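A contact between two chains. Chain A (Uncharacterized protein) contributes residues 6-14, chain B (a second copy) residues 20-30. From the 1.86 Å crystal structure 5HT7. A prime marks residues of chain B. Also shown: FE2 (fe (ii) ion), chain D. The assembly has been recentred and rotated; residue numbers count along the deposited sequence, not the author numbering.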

# COMPACT_ATOMS: atom_id res chain seq x y z
N ALA A 6 -3.03 6.30 10.02
CA ALA A 6 -3.75 7.33 10.77
C ALA A 6 -4.16 6.89 12.17
O ALA A 6 -4.16 7.69 13.10
N ASP A 7 -4.51 5.62 12.34
CA ASP A 7 -4.92 5.14 13.66
C ASP A 7 -3.88 4.22 14.26
O ASP A 7 -3.01 3.69 13.56
N ALA A 8 -3.98 4.01 15.57
CA ALA A 8 -3.12 3.06 16.25
C ALA A 8 -3.34 1.65 15.71
O ALA A 8 -4.39 1.36 15.13
N ASN A 9 -2.35 0.79 15.89
CA ASN A 9 -2.45 -0.63 15.54
C ASN A 9 -2.69 -0.87 14.05
O ASN A 9 -3.40 -1.81 13.67
N GLN A 10 -2.08 -0.01 13.23
CA GLN A 10 -2.02 -0.23 11.78
C GLN A 10 -3.41 -0.23 11.15
O GLN A 10 -3.74 -1.09 10.32
N ARG A 11 -4.22 0.74 11.54
CA ARG A 11 -5.56 0.89 10.99
C ARG A 11 -5.76 2.32 10.53
O ARG A 11 -4.92 3.19 10.80
N GLY A 12 -6.85 2.57 9.81
CA GLY A 12 -7.09 3.89 9.25
C GLY A 12 -6.38 4.09 7.92
O GLY A 12 -5.70 3.18 7.44
N VAL A 13 -6.55 5.26 7.31
CA VAL A 13 -5.87 5.54 6.05
C VAL A 13 -4.36 5.39 6.23
O VAL A 13 -3.82 5.64 7.31
N HIS A 14 -3.67 4.93 5.19
CA HIS A 14 -2.25 4.67 5.31
C HIS A 14 -1.49 5.35 4.19
O HIS A 14 -2.08 5.77 3.19
N SER B 20 -0.44 -10.78 11.08
CA SER B 20 -1.77 -11.16 11.54
C SER B 20 -2.65 -9.95 11.79
O SER B 20 -2.15 -8.81 11.87
N ASP B 21 -3.94 -10.22 11.93
CA ASP B 21 -4.92 -9.21 12.32
C ASP B 21 -6.04 -9.94 13.05
O ASP B 21 -6.75 -10.72 12.44
N ALA B 22 -6.15 -9.72 14.36
CA ALA B 22 -7.17 -10.38 15.18
C ALA B 22 -8.56 -9.77 15.01
O ALA B 22 -9.55 -10.30 15.52
N ASP B 23 -8.66 -8.65 14.30
CA ASP B 23 -9.95 -7.99 14.17
C ASP B 23 -9.96 -7.09 12.95
O ASP B 23 -9.84 -5.86 13.07
N VAL B 24 -10.09 -7.70 11.77
CA VAL B 24 -10.04 -6.95 10.51
C VAL B 24 -11.12 -5.87 10.44
O VAL B 24 -10.87 -4.75 9.96
N GLY B 25 -12.31 -6.20 10.94
CA GLY B 25 -13.45 -5.30 10.92
C GLY B 25 -13.32 -4.06 11.78
O GLY B 25 -14.08 -3.11 11.64
N ALA B 26 -12.35 -4.07 12.69
CA ALA B 26 -12.11 -2.94 13.58
C ALA B 26 -11.55 -1.71 12.86
O ALA B 26 -11.55 -0.61 13.41
N ASP B 27 -11.09 -1.90 11.63
CA ASP B 27 -10.49 -0.81 10.85
C ASP B 27 -11.56 0.04 10.18
O ASP B 27 -12.22 -0.41 9.24
N ILE B 28 -11.71 1.28 10.63
CA ILE B 28 -12.74 2.17 10.09
C ILE B 28 -12.55 2.51 8.62
O ILE B 28 -13.52 2.85 7.94
N ALA B 29 -11.32 2.42 8.13
CA ALA B 29 -11.01 2.79 6.75
C ALA B 29 -11.17 1.62 5.78
O ALA B 29 -11.05 1.80 4.58
N PHE B 30 -11.42 0.43 6.31
CA PHE B 30 -11.68 -0.70 5.43
C PHE B 30 -13.15 -1.01 5.56
O PHE B 30 -13.54 -1.90 6.30

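Small interfaces between protein chains often rest on one long, charged side chain anchored at its tip, with backbone groups and water completing the polar balance, and the contact between residues 6-14 of one chain and 20-30 of its copy is a compact example. Along chain A, Ala6 stays out of reach, and Asp7 is the first residue to point toward the partner. Its m rotamer (chi1 -62°) brings Asp7 OD2 to 3.5 Å from Ile28′ CD1, the end of a p,t side chain. The carboxylate is hydrated beside this methyl: water 1 donates to Asp7 OD2 (2.8 Å) and accepts from Ile28′ N (3.0 Å). Ala8 and Asn9 make no contact, and the CA-to-CB bond of Gln10 (m) points sideways.

Arg11 is the residue most covered by the partner stretch. Pointing toward chain B and extended as m,t,t, it forms a salt bridge from Arg11 NH2 to Asp21′ OD1 (3.0 Å), which lies at the edge of the guanidinium; a weak hydrogen bond joins Arg11 NH2 to Asp23′ O (3.3 Å). The methyl of Ala26′ covers one guanidinium face, with CB 3.9 Å from Arg11 NE. Water 2 accepts from Arg11 NE (2.4 Å) and donates to Asp21′ OD2 (2.6 Å) and Asp23′ O (3.0 Å), knitting the same groups together.

At Gly12 the backbone takes over. Gly12 N donates to Asp27′ OD1 (2.9 Å), and because that oxygen also accepts from Ala29′ N (2.9 Å), the t rotamer of Asp27′ ties its own turn to the neighbouring chain. Water 3 donates to both Gly12 O (3.2 Å) and Asp27′ OD2 (2.6 Å). A CB on Gly12 would clash with Asp7 OD2. Ala29′ points inward, its CB 3.5 Å from Gly12 C. Val13, in m, points away, yet its CG1 still lies 4.5 Å from Ala29′ CB. His14 leaves the contact and binds the iron through NE2 (2.2 Å from FE).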

# COMPACT_ATOMS: atom_id res chain seq x y z
CB ALA A 6 -4.98 7.77 10.00
CB ASP A 7 -6.27 4.43 13.58
CG ASP A 7 -7.39 5.34 13.11
OD1 ASP A 7 -7.37 6.54 13.46
OD2 ASP A 7 -8.27 4.86 12.37
CB ALA A 8 -3.36 3.10 17.76
CB ASN A 9 -3.55 -1.31 16.37
CG ASN A 9 -3.20 -1.37 17.84
OD1 ASN A 9 -2.20 -1.98 18.23
ND2 ASN A 9 -4.03 -0.75 18.68
CB GLN A 10 -1.28 -1.53 11.48
CG GLN A 10 0.18 -1.55 11.94
CD GLN A 10 0.31 -1.74 13.44
OE1 GLN A 10 0.98 -0.95 14.12
NE2 GLN A 10 -0.34 -2.77 13.97
CB ARG A 11 -6.61 0.46 12.04
CG ARG A 11 -6.45 -1.02 12.45
CD ARG A 11 -7.42 -1.50 13.54
NE ARG A 11 -7.43 -2.96 13.62
CZ ARG A 11 -7.11 -3.67 14.70
NH1 ARG A 11 -6.78 -3.05 15.82
NH2 ARG A 11 -7.14 -5.01 14.67
CB VAL A 13 -6.19 6.96 5.50
CG1 VAL A 13 -7.66 7.05 5.08
CG2 VAL A 13 -5.87 8.03 6.53
CB HIS A 14 -1.98 3.16 5.32
CG HIS A 14 -2.21 2.49 4.00
ND1 HIS A 14 -3.44 1.99 3.63
CD2 HIS A 14 -1.36 2.23 2.98
CE1 HIS A 14 -3.34 1.45 2.42
NE2 HIS A 14 -2.09 1.59 2.01
CB SER B 20 -1.71 -11.98 12.82
OG SER B 20 -1.40 -11.13 13.92
CB ASP B 21 -5.46 -8.46 11.10
CG ASP B 21 -6.30 -7.25 11.47
OD1 ASP B 21 -6.76 -7.16 12.63
OD2 ASP B 21 -6.50 -6.38 10.61
CB ALA B 22 -6.75 -10.35 16.64
CB ASP B 23 -10.25 -7.19 15.45
CG ASP B 23 -11.71 -6.78 15.58
OD1 ASP B 23 -12.51 -7.00 14.65
OD2 ASP B 23 -12.03 -6.21 16.63
CB VAL B 24 -10.19 -7.91 9.31
CG1 VAL B 24 -10.32 -7.15 8.01
CG2 VAL B 24 -9.02 -8.88 9.27
CB ALA B 26 -11.17 -3.36 14.71
CB ASP B 27 -9.53 -1.39 9.79
CG ASP B 27 -8.68 -0.33 9.10
OD1 ASP B 27 -9.08 0.86 9.06
OD2 ASP B 27 -7.61 -0.69 8.56
CB ILE B 28 -12.80 3.51 10.88
CG1 ILE B 28 -11.52 4.33 10.67
CG2 ILE B 28 -13.06 3.25 12.35
CD1 ILE B 28 -11.51 5.67 11.38
CB ALA B 29 -9.59 3.35 6.66
CB PHE B 30 -10.80 -1.90 5.77
CG PHE B 30 -10.71 -2.92 4.66
CD1 PHE B 30 -10.38 -2.52 3.38
CD2 PHE B 30 -10.94 -4.25 4.91
CE1 PHE B 30 -10.29 -3.44 2.35
CE2 PHE B 30 -10.85 -5.19 3.89
CZ PHE B 30 -10.52 -4.77 2.60
FE FE2 D . -1.35 0.63 0.12
O HOH W 1 -9.65 2.37 12.44
O HOH W 2 -7.74 -4.34 11.63
O HOH W 3 -6.18 0.14 6.49